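Local coordinates for succinate dehydrogenase subunit A (Mycolicibacterium smegmatis, PDB 7D6V), which probably oxidises succinate as the FAD-carrying flavoprotein subunit of the respiratory complex that passes the electrons on toward quinone, at residues A[604-615]-A[622-630]. Sequence-based numbering, arbitrary orientation.
Sequences PMRPDLLGCFEL and YTPEELAEH
Glu629 lays its aliphatic part against Leu609, CG of the glutamate lying 3.6 Å from CB of the leucine. Its CG stands anti to the backbone N (chi1 -152°), and a bend at chi2 (-90°) turns the carboxylate in toward the backbone of residues 609-613, where Phe613 is the centre of an inverse gamma turn. There OE2 faces two main-chain oxygens, 3.1 Å from Leu609 O and 2.6 Å from Phe613 O. Leu609 O and OE2 are both acceptors, so that approach is not a hydrogen bond. The other oxygen, OE1, rests on the branch of Leu615, 3.5 Å from its CG, the Leu615 and Glu629 side chains running antiparallel, side by side. One methyl of Leu615, CD1, reaches on to the imidazole of His630, 3.4 Å from ND1.

A separate patch forms at Tyr622. Pro604 sets its CB at the edge of the phenol ring, 3.5 Å from CE1 and near the ring plane. The Met605 side chain, bent at chi3 (-52°), brings its methyl CE within 3.7 Å of Tyr622 OH, its chain roughly perpendicular to that of the tyrosine. Arg577 makes a cation-pi contact with the same ring, while Met605 also touches Trp84 and Phe71 on helices 84-102 and 67-76. Phe613 meets Phe80 edge-to-face.

The loop after strand 594-597 leads into the short helix 615-618, with Glu614 at its N-cap position, and the chain then returns as the C-terminal loop of the flavoprotein subunit, packing on the loop that precedes the helix.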
ATOM      1  N   PRO A 604     -15.455  21.204 -33.897  1.00 26.94           N
ATOM      2  CA  PRO A 604     -14.267  20.807 -33.126  1.00 26.94           C
ATOM      3  C   PRO A 604     -13.832  21.754 -32.018  1.00 26.94           C
ATOM      4  O   PRO A 604     -13.895  21.376 -30.849  1.00 26.94           O
ATOM      5  CB  PRO A 604     -13.173  20.697 -34.204  1.00 26.94           C
ATOM      6  CG  PRO A 604     -13.770  21.275 -35.464  1.00 26.94           C
ATOM      7  CD  PRO A 604     -15.234  21.051 -35.344  1.00 26.94           C
ATOM      8  N   MET A 605     -13.448  22.985 -32.335  1.00 26.76           N
ATOM      9  CA  MET A 605     -12.824  23.844 -31.334  1.00 26.76           C
ATOM     10  C   MET A 605     -13.019  25.299 -31.730  1.00 26.76           C
ATOM     11  O   MET A 605     -12.693  25.684 -32.857  1.00 26.76           O
ATOM     12  CB  MET A 605     -11.329  23.507 -31.173  1.00 26.76           C
ATOM     13  CG  MET A 605     -11.039  22.163 -30.501  1.00 26.76           C
ATOM     14  SD  MET A 605      -9.371  21.506 -30.637  1.00 26.76           S
ATOM     15  CE  MET A 605      -9.106  21.599 -32.402  1.00 26.76           C
ATOM     16  N   ARG A 606     -13.561  26.097 -30.810  1.00 25.25           N
ATOM     17  CA  ARG A 606     -14.022  27.433 -31.161  1.00 25.25           C
ATOM     18  C   ARG A 606     -12.870  28.427 -31.413  1.00 25.25           C
ATOM     19  O   ARG A 606     -12.625  28.741 -32.584  1.00 25.25           O
ATOM     20  CB  ARG A 606     -15.022  27.871 -30.081  1.00 25.25           C
ATOM     21  CG  ARG A 606     -14.712  27.277 -28.701  1.00 25.25           C
ATOM     22  CD  ARG A 606     -15.177  28.182 -27.571  1.00 25.25           C
ATOM     23  NE  ARG A 606     -15.064  27.530 -26.273  1.00 25.25           N
ATOM     24  CZ  ARG A 606     -13.955  27.526 -25.540  1.00 25.25           C
ATOM     25  NH1 ARG A 606     -13.932  26.905 -24.371  1.00 25.25           N
ATOM     26  NH2 ARG A 606     -12.869  28.146 -25.974  1.00 25.25           N
ATOM     27  N   PRO A 607     -12.137  28.943 -30.418  1.00 27.59           N
ATOM     28  CA  PRO A 607     -10.739  29.344 -30.664  1.00 27.59           C
ATOM     29  C   PRO A 607      -9.681  28.338 -30.226  1.00 27.59           C
ATOM     30  O   PRO A 607      -8.504  28.709 -30.197  1.00 27.59           O
ATOM     31  CB  PRO A 607     -10.619  30.625 -29.831  1.00 27.59           C
ATOM     32  CG  PRO A 607     -11.444  30.354 -28.694  1.00 27.59           C
ATOM     33  CD  PRO A 607     -12.670  29.801 -29.335  1.00 27.59           C
ATOM     34  N   ASP A 608     -10.049  27.110 -29.859  1.00 26.03           N
ATOM     35  CA  ASP A 608      -9.021  26.141 -29.502  1.00 26.03           C
ATOM     36  C   ASP A 608      -8.422  25.587 -30.787  1.00 26.03           C
ATOM     37  O   ASP A 608      -8.287  24.377 -30.970  1.00 26.03           O
ATOM     38  CB  ASP A 608      -9.595  25.022 -28.632  1.00 26.03           C
ATOM     39  CG  ASP A 608     -10.018  25.502 -27.262  1.00 26.03           C
ATOM     40  OD1 ASP A 608      -9.271  26.285 -26.645  1.00 26.03           O
ATOM     41  OD2 ASP A 608     -11.100  25.087 -26.799  1.00 26.03           O
ATOM     42  N   LEU A 609      -8.031  26.504 -31.661  1.00 28.22           N
ATOM     43  CA  LEU A 609      -7.366  26.303 -32.937  1.00 28.22           C
ATOM     44  C   LEU A 609      -6.097  27.136 -32.936  1.00 28.22           C
ATOM     45  O   LEU A 609      -5.850  27.977 -33.802  1.00 28.22           O
ATOM     46  CB  LEU A 609      -8.293  26.659 -34.092  1.00 28.22           C
ATOM     47  CG  LEU A 609      -9.595  25.858 -34.204  1.00 28.22           C
ATOM     48  CD1 LEU A 609     -10.534  26.518 -35.199  1.00 28.22           C
ATOM     49  CD2 LEU A 609      -9.327  24.420 -34.606  1.00 28.22           C
ATOM     50  N   LEU A 610      -5.308  26.918 -31.883  1.00 29.41           N
ATOM     51  CA  LEU A 610      -4.345  27.868 -31.344  1.00 29.41           C
ATOM     52  C   LEU A 610      -3.448  28.526 -32.387  1.00 29.41           C
ATOM     53  O   LEU A 610      -3.457  29.752 -32.550  1.00 29.41           O
ATOM     54  CB  LEU A 610      -3.498  27.126 -30.305  1.00 29.41           C
ATOM     55  CG  LEU A 610      -4.319  26.229 -29.372  1.00 29.41           C
ATOM     56  CD1 LEU A 610      -3.447  25.218 -28.650  1.00 29.41           C
ATOM     57  CD2 LEU A 610      -5.096  27.066 -28.371  1.00 29.41           C
ATOM     58  N   GLY A 611      -2.672  27.727 -33.105  1.00 32.17           N
ATOM     59  CA  GLY A 611      -1.590  28.256 -33.916  1.00 32.17           C
ATOM     60  C   GLY A 611      -0.332  27.465 -33.639  1.00 32.17           C
ATOM     61  O   GLY A 611       0.493  27.250 -34.531  1.00 32.17           O
ATOM     62  N   CYS A 612      -0.172  27.044 -32.381  1.00 32.84           N
ATOM     63  CA  CYS A 612       0.659  25.883 -32.098  1.00 32.84           C
ATOM     64  C   CYS A 612      -0.040  24.615 -32.566  1.00 32.84           C
ATOM     65  O   CYS A 612       0.620  23.622 -32.896  1.00 32.84           O
ATOM     66  CB  CYS A 612       0.980  25.809 -30.606  1.00 32.84           C
ATOM     67  SG  CYS A 612       2.233  24.585 -30.171  1.00 32.84           S
ATOM     68  N   PHE A 613      -1.375  24.629 -32.581  1.00 28.49           N
ATOM     69  CA  PHE A 613      -2.124  23.789 -33.501  1.00 28.49           C
ATOM     70  C   PHE A 613      -2.005  24.421 -34.876  1.00 28.49           C
ATOM     71  O   PHE A 613      -2.824  25.266 -35.243  1.00 28.49           O
ATOM     72  CB  PHE A 613      -3.597  23.664 -33.105  1.00 28.49           C
ATOM     73  CG  PHE A 613      -3.859  22.680 -32.003  1.00 28.49           C
ATOM     74  CD1 PHE A 613      -2.904  21.755 -31.636  1.00 28.49           C
ATOM     75  CD2 PHE A 613      -5.074  22.678 -31.341  1.00 28.49           C
ATOM     76  CE1 PHE A 613      -3.154  20.854 -30.624  1.00 28.49           C
ATOM     77  CE2 PHE A 613      -5.327  21.783 -30.330  1.00 28.49           C
ATOM     78  CZ  PHE A 613      -4.368  20.870 -29.970  1.00 28.49           C
ATOM     79  N   GLU A 614      -0.975  24.051 -35.628  1.00 30.51           N
ATOM     80  CA  GLU A 614      -0.813  24.566 -36.974  1.00 30.51           C
ATOM     81  C   GLU A 614      -1.762  23.854 -37.928  1.00 30.51           C
ATOM     82  O   GLU A 614      -2.338  22.812 -37.609  1.00 30.51           O
ATOM     83  CB  GLU A 614       0.627  24.388 -37.448  1.00 30.51           C
ATOM     84  CG  GLU A 614       1.615  25.331 -36.806  1.00 30.51           C
ATOM     85  CD  GLU A 614       2.241  24.740 -35.566  1.00 30.51           C
ATOM     86  OE1 GLU A 614       2.111  23.516 -35.367  1.00 30.51           O
ATOM     87  OE2 GLU A 614       2.857  25.501 -34.790  1.00 30.51           O
ATOM     88  N   LEU A 615      -1.928  24.437 -39.115  1.00 30.23           N
ATOM     89  CA  LEU A 615      -2.641  23.730 -40.172  1.00 30.23           C
ATOM     90  C   LEU A 615      -1.905  22.461 -40.574  1.00 30.23           C
ATOM     91  O   LEU A 615      -2.533  21.464 -40.939  1.00 30.23           O
ATOM     92  CB  LEU A 615      -2.840  24.632 -41.387  1.00 30.23           C
ATOM     93  CG  LEU A 615      -3.856  25.758 -41.261  1.00 30.23           C
ATOM     94  CD1 LEU A 615      -3.829  26.618 -42.508  1.00 30.23           C
ATOM     95  CD2 LEU A 615      -5.235  25.172 -41.043  1.00 30.23           C
ATOM     96  N   TYR A 622      -7.853  16.071 -39.507  1.00 23.91           N
ATOM     97  CA  TYR A 622      -9.128  16.699 -39.809  1.00 23.91           C
ATOM     98  C   TYR A 622      -9.349  16.770 -41.312  1.00 23.91           C
ATOM     99  O   TYR A 622      -8.403  16.906 -42.092  1.00 23.91           O
ATOM    100  CB  TYR A 622      -9.202  18.112 -39.219  1.00 23.91           C
ATOM    101  CG  TYR A 622      -9.431  18.158 -37.728  1.00 23.91           C
ATOM    102  CD1 TYR A 622     -10.642  18.579 -37.207  1.00 23.91           C
ATOM    103  CD2 TYR A 622      -8.431  17.791 -36.842  1.00 23.91           C
ATOM    104  CE1 TYR A 622     -10.854  18.621 -35.849  1.00 23.91           C
ATOM    105  CE2 TYR A 622      -8.634  17.833 -35.484  1.00 23.91           C
ATOM    106  CZ  TYR A 622      -9.847  18.248 -34.992  1.00 23.91           C
ATOM    107  OH  TYR A 622     -10.052  18.290 -33.635  1.00 23.91           O
ATOM    108  N   THR A 623     -10.615  16.675 -41.707  1.00 29.62           N
ATOM    109  CA  THR A 623     -11.001  16.964 -43.073  1.00 29.62           C
ATOM    110  C   THR A 623     -10.862  18.463 -43.327  1.00 29.62           C
ATOM    111  O   THR A 623     -10.774  19.252 -42.384  1.00 29.62           O
ATOM    112  CB  THR A 623     -12.438  16.513 -43.329  1.00 29.62           C
ATOM    113  OG1 THR A 623     -13.333  17.276 -42.513  1.00 29.62           O
ATOM    114  CG2 THR A 623     -12.604  15.041 -43.002  1.00 29.62           C
ATOM    115  N   PRO A 624     -10.837  18.892 -44.595  1.00 31.81           N
ATOM    116  CA  PRO A 624     -10.764  20.336 -44.864  1.00 31.81           C
ATOM    117  C   PRO A 624     -12.034  21.054 -44.440  1.00 31.81           C
ATOM    118  O   PRO A 624     -12.676  21.752 -45.231  1.00 31.81           O
ATOM    119  CB  PRO A 624     -10.556  20.406 -46.383  1.00 31.81           C
ATOM    120  CG  PRO A 624     -10.965  19.070 -46.896  1.00 31.81           C
ATOM    121  CD  PRO A 624     -10.636  18.098 -45.817  1.00 31.81           C
ATOM    122  N   GLU A 625     -12.397  20.879 -43.170  1.00 32.11           N
ATOM    123  CA  GLU A 625     -13.597  21.449 -42.584  1.00 32.11           C
ATOM    124  C   GLU A 625     -13.315  22.653 -41.699  1.00 32.11           C
ATOM    125  O   GLU A 625     -14.268  23.283 -41.230  1.00 32.11           O
ATOM    126  CB  GLU A 625     -14.325  20.388 -41.755  1.00 32.11           C
ATOM    127  CG  GLU A 625     -13.672  20.118 -40.404  1.00 32.11           C
ATOM    128  CD  GLU A 625     -14.152  18.830 -39.766  1.00 32.11           C
ATOM    129  OE1 GLU A 625     -14.946  18.109 -40.402  1.00 32.11           O
ATOM    130  OE2 GLU A 625     -13.734  18.534 -38.628  1.00 32.11           O
ATOM    131  N   GLU A 626     -12.044  22.975 -41.444  1.00 32.42           N
ATOM    132  CA  GLU A 626     -11.726  24.077 -40.549  1.00 32.42           C
ATOM    133  C   GLU A 626     -12.237  25.402 -41.098  1.00 32.42           C
ATOM    134  O   GLU A 626     -13.171  25.994 -40.545  1.00 32.42           O
ATOM    135  CB  GLU A 626     -10.216  24.186 -40.326  1.00 32.42           C
ATOM    136  CG  GLU A 626      -9.566  23.019 -39.608  1.00 32.42           C
ATOM    137  CD  GLU A 626      -8.922  22.040 -40.560  1.00 32.42           C
ATOM    138  OE1 GLU A 626      -8.951  22.289 -41.781  1.00 32.42           O
ATOM    139  OE2 GLU A 626      -8.360  21.037 -40.085  1.00 32.42           O
ATOM    140  N   LEU A 627     -11.624  25.874 -42.183  1.00 34.33           N
ATOM    141  CA  LEU A 627     -11.988  27.105 -42.881  1.00 34.33           C
ATOM    142  C   LEU A 627     -11.996  28.329 -41.968  1.00 34.33           C
ATOM    143  O   LEU A 627     -12.392  29.417 -42.402  1.00 34.33           O
ATOM    144  CB  LEU A 627     -13.347  26.968 -43.575  1.00 34.33           C
ATOM    145  CG  LEU A 627     -13.507  25.767 -44.509  1.00 34.33           C
ATOM    146  CD1 LEU A 627     -14.967  25.574 -44.893  1.00 34.33           C
ATOM    147  CD2 LEU A 627     -12.638  25.921 -45.750  1.00 34.33           C
ATOM    148  N   ALA A 628     -11.569  28.184 -40.710  1.00 34.30           N
ATOM    149  CA  ALA A 628     -11.650  29.265 -39.738  1.00 34.30           C
ATOM    150  C   ALA A 628     -10.442  29.284 -38.809  1.00 34.30           C
ATOM    151  O   ALA A 628     -10.565  29.664 -37.640  1.00 34.30           O
ATOM    152  CB  ALA A 628     -12.937  29.162 -38.917  1.00 34.30           C
ATOM    153  N   GLU A 629      -9.273  28.874 -39.295  1.00 33.24           N
ATOM    154  CA  GLU A 629      -8.119  28.665 -38.431  1.00 33.24           C
ATOM    155  C   GLU A 629      -6.996  29.663 -38.683  1.00 33.24           C
ATOM    156  O   GLU A 629      -6.585  30.377 -37.763  1.00 33.24           O
ATOM    157  CB  GLU A 629      -7.609  27.229 -38.615  1.00 33.24           C
ATOM    158  CG  GLU A 629      -6.912  26.653 -37.406  1.00 33.24           C
ATOM    159  CD  GLU A 629      -5.431  26.937 -37.412  1.00 33.24           C
ATOM    160  OE1 GLU A 629      -4.933  27.468 -38.419  1.00 33.24           O
ATOM    161  OE2 GLU A 629      -4.765  26.634 -36.406  1.00 33.24           O
ATOM    162  N   HIS A 630      -6.494  29.745 -39.910  1.00 39.14           N
ATOM    163  CA  HIS A 630      -5.319  30.557 -40.175  1.00 39.14           C
ATOM    164  C   HIS A 630      -5.700  32.035 -40.241  1.00 39.14           C
ATOM    165  O   HIS A 630      -6.832  32.377 -40.586  1.00 39.14           O
ATOM    166  CB  HIS A 630      -4.654  30.126 -41.482  1.00 39.14           C
ATOM    167  CG  HIS A 630      -5.619  29.884 -42.600  1.00 39.14           C
ATOM    168  ND1 HIS A 630      -6.418  28.763 -42.666  1.00 39.14           N
ATOM    169  CD2 HIS A 630      -5.914  30.620 -43.697  1.00 39.14           C
ATOM    170  CE1 HIS A 630      -7.166  28.820 -43.753  1.00 39.14           C
ATOM    171  NE2 HIS A 630      -6.878  29.936 -44.396  1.00 39.14           N
TER